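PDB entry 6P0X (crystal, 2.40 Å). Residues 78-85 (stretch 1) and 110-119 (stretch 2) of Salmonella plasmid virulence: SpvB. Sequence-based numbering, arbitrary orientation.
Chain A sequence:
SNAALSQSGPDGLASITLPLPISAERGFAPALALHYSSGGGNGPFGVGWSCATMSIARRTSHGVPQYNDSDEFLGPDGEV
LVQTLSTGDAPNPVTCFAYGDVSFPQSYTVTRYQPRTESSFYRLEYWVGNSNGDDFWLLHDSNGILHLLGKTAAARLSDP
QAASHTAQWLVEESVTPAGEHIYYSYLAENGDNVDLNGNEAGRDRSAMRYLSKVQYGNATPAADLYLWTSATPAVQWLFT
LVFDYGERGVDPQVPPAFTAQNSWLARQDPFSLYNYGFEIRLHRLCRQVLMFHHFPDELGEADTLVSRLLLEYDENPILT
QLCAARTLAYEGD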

# COMPACT_ATOMS: atom_id res chain seq x y z
N GLY A 78 14.54 -1.33 1.58
CA GLY A 78 14.97 -2.24 2.62
C GLY A 78 16.28 -1.88 3.30
O GLY A 78 16.76 -2.66 4.13
N GLU A 79 16.89 -0.74 2.96
CA GLU A 79 18.18 -0.38 3.54
C GLU A 79 18.01 0.02 5.00
O GLU A 79 17.02 0.65 5.38
CB GLU A 79 18.82 0.76 2.75
CG GLU A 79 18.12 2.12 2.89
CD GLU A 79 16.95 2.30 1.94
OE1 GLU A 79 16.24 1.31 1.66
OE2 GLU A 79 16.74 3.44 1.48
N VAL A 80 19.00 -0.35 5.82
CA VAL A 80 18.97 0.01 7.23
C VAL A 80 19.14 1.52 7.38
O VAL A 80 20.03 2.12 6.76
CB VAL A 80 20.05 -0.75 8.01
CG1 VAL A 80 20.09 -0.30 9.46
CG2 VAL A 80 19.80 -2.25 7.92
N LEU A 81 18.29 2.13 8.19
CA LEU A 81 18.28 3.57 8.37
C LEU A 81 18.93 3.96 9.70
O LEU A 81 19.09 3.14 10.61
CB LEU A 81 16.85 4.12 8.33
CG LEU A 81 16.08 3.93 7.02
CD1 LEU A 81 14.63 4.37 7.21
CD2 LEU A 81 16.75 4.71 5.89
N VAL A 82 19.30 5.23 9.78
CA VAL A 82 19.85 5.82 11.00
C VAL A 82 19.45 7.29 11.01
O VAL A 82 19.30 7.91 9.95
CB VAL A 82 21.38 5.63 11.08
CG1 VAL A 82 22.08 6.38 9.95
CG2 VAL A 82 21.91 6.08 12.44
N GLN A 83 19.25 7.84 12.20
CA GLN A 83 18.94 9.25 12.32
C GLN A 83 20.09 10.08 11.78
O GLN A 83 21.26 9.79 12.05
CB GLN A 83 18.66 9.64 13.77
CG GLN A 83 17.46 8.99 14.40
CD GLN A 83 17.07 9.66 15.70
OE1 GLN A 83 17.38 10.84 15.93
NE2 GLN A 83 16.38 8.93 16.57
N THR A 84 19.77 11.13 11.03
CA THR A 84 20.80 12.04 10.57
C THR A 84 21.38 12.77 11.77
O THR A 84 20.64 13.27 12.63
CB THR A 84 20.22 13.04 9.57
OG1 THR A 84 19.78 12.33 8.40
CG2 THR A 84 21.28 14.07 9.17
N LEU A 85 22.71 12.80 11.85
CA LEU A 85 23.40 13.43 12.97
C LEU A 85 22.93 14.87 13.15
O LEU A 85 22.99 15.68 12.21
CB LEU A 85 24.91 13.37 12.76
CG LEU A 85 25.73 13.76 13.99
CD1 LEU A 85 25.35 12.86 15.16
CD2 LEU A 85 27.22 13.68 13.71
N VAL A 110 9.67 16.08 13.81
CA VAL A 110 10.08 15.57 12.51
C VAL A 110 11.55 15.20 12.59
O VAL A 110 12.41 16.06 12.84
CB VAL A 110 9.84 16.59 11.39
CG1 VAL A 110 10.30 16.04 10.05
CG2 VAL A 110 8.36 16.97 11.35
N THR A 111 11.85 13.92 12.37
CA THR A 111 13.19 13.37 12.48
C THR A 111 13.64 12.87 11.11
O THR A 111 12.97 12.01 10.52
CB THR A 111 13.24 12.23 13.50
OG1 THR A 111 12.65 12.66 14.73
CG2 THR A 111 14.67 11.79 13.75
N ARG A 112 14.75 13.39 10.62
CA ARG A 112 15.28 12.94 9.34
C ARG A 112 16.03 11.62 9.51
O ARG A 112 16.82 11.46 10.45
CB ARG A 112 16.22 13.98 8.74
CG ARG A 112 16.95 13.49 7.50
CD ARG A 112 17.55 14.61 6.69
NE ARG A 112 18.11 14.11 5.44
CZ ARG A 112 18.96 14.77 4.67
NH1 ARG A 112 19.38 15.99 5.02
NH2 ARG A 112 19.41 14.22 3.55
N TYR A 113 15.80 10.69 8.60
CA TYR A 113 16.50 9.41 8.57
C TYR A 113 17.20 9.25 7.24
O TYR A 113 16.77 9.79 6.22
CB TYR A 113 15.54 8.23 8.81
CG TYR A 113 15.14 8.04 10.25
CD1 TYR A 113 14.12 8.79 10.83
CD2 TYR A 113 15.80 7.12 11.05
CE1 TYR A 113 13.76 8.61 12.16
CE2 TYR A 113 15.46 6.94 12.38
CZ TYR A 113 14.44 7.68 12.92
OH TYR A 113 14.10 7.49 14.24
N GLN A 114 18.29 8.48 7.25
CA GLN A 114 19.09 8.27 6.05
C GLN A 114 19.69 6.88 6.10
O GLN A 114 19.81 6.29 7.18
CB GLN A 114 20.18 9.34 5.93
CG GLN A 114 21.28 9.23 6.97
CD GLN A 114 22.26 10.38 6.90
OE1 GLN A 114 21.86 11.55 6.91
NE2 GLN A 114 23.55 10.07 6.82
N PRO A 115 20.10 6.33 4.96
CA PRO A 115 20.73 5.00 4.98
C PRO A 115 22.03 4.99 5.77
O PRO A 115 22.84 5.92 5.69
CB PRO A 115 20.98 4.71 3.49
CG PRO A 115 20.03 5.59 2.76
CD PRO A 115 19.87 6.82 3.59
N ARG A 116 22.21 3.94 6.57
CA ARG A 116 23.40 3.81 7.40
C ARG A 116 24.65 3.59 6.56
O ARG A 116 25.69 4.21 6.80
CB ARG A 116 23.22 2.67 8.40
CG ARG A 116 24.44 2.40 9.25
CD ARG A 116 24.20 1.26 10.21
NE ARG A 116 23.45 1.71 11.38
CZ ARG A 116 24.00 2.03 12.54
NH1 ARG A 116 23.24 2.44 13.54
NH2 ARG A 116 25.32 1.95 12.70
N THR A 117 24.56 2.70 5.57
CA THR A 117 25.71 2.35 4.74
C THR A 117 25.44 2.40 3.24
O THR A 117 26.40 2.46 2.47
CB THR A 117 26.24 0.95 5.09
OG1 THR A 117 25.18 -0.01 5.01
CG2 THR A 117 26.84 0.93 6.49
N GLU A 118 24.18 2.39 2.81
CA GLU A 118 23.86 2.36 1.39
C GLU A 118 23.84 3.77 0.82
O GLU A 118 23.74 4.77 1.55
CB GLU A 118 22.49 1.68 1.18
CG GLU A 118 22.51 0.19 1.46
CD GLU A 118 23.32 -0.58 0.44
OE1 GLU A 118 22.96 -0.56 -0.76
OE2 GLU A 118 24.38 -1.14 0.82
N SER A 119 23.93 3.85 -0.50
CA SER A 119 23.86 5.13 -1.19
C SER A 119 22.41 5.52 -1.41
O SER A 119 21.54 4.67 -1.61
CB SER A 119 24.60 5.06 -2.52
OG SER A 119 23.91 4.22 -3.42
O HOH W 1 22.01 1.31 4.91
O HOH W 2 20.46 1.98 12.59
O HOH W 3 15.65 6.24 15.79

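The two stretches pair as antiparallel strands, 81-83 against 110-115, with N-to-C directions 140° apart and 722 Å² buried between them. The pairing rests on four backbone hydrogen bonds. V82 and Q114 form the hydrogen-bonded pair at its centre: V82 N donates to Q114 O (2.9 Å, N-H...O angle 149°) and Q114 N donates to V82 O (2.9 Å, 157°). Beyond them, R116 N donates to V80 O (2.8 Å, 169°) and T84 N to R112 O (3.0 Å, 173°), so the ladder runs past the ends of strand 81-83. Between these bonds lie the non-hydrogen-bonded pairs L81-P115 and Q83-Y113, whose CA atoms approach to 4.4 and 4.5 Å. That closeness brings CA-H groups to the same carbonyls: L81 CA lies 3.3 Å from Q114 O, and Y113 CA 3.5 Å from V82 O. Proline suits position 115 because its nitrogen, which carries no hydrogen, falls at a non-hydrogen-bonded site and leaves no donor unmet.

Two carbonyls of stretch 1 also engage water. V80 O, already bound to R116 N, accepts from water 1 at 2.8 Å; that water accepts from T117 N at 3.0 Å, tying the turn after the strand to V80. L81 O accepts from water 2 at 2.7 Å, and R116 NH1 donates to the same water at 3.0 Å. R116 thus serves the contact with both its backbone and its guanidinium, while its CA packs 3.9 Å from V82 CG1.

One direct side-chain hydrogen bond crosses the interface: T84 OG1 donates to Q114 OE1 at 2.7 Å. The CA-to-CB bond of T84 points toward the other stretch, and its m rotamer leaves OG1 also 3.2 Å from R112 CG. Q114 reaches the hydroxyl with chi1 p and chi2 t. Its CB lies on the same sheet face as that of V82, whose CG1 is 4.2 Å from Q114 CG.

Y113 is buried and supplies the broad apolar surface. Q83 CG approaches its CE2 at 3.5 Å and L81 CB its CD2 at 4.2 Å, so the glutamine's methylene meets carbon while its amide remains free for polar partners. Q83 NE2 donates to water 3 at 2.9 Å, and Y113 OH lies 2.5 Å from that water. L81 CD2 extends the apolar packing to P115 CD at 4.4 Å. E79 lays its CG 3.9 Å from P115 CB; its carboxylate oxygens are hydrogen-bonded outside these stretches, so the buried acid is not left unpaired.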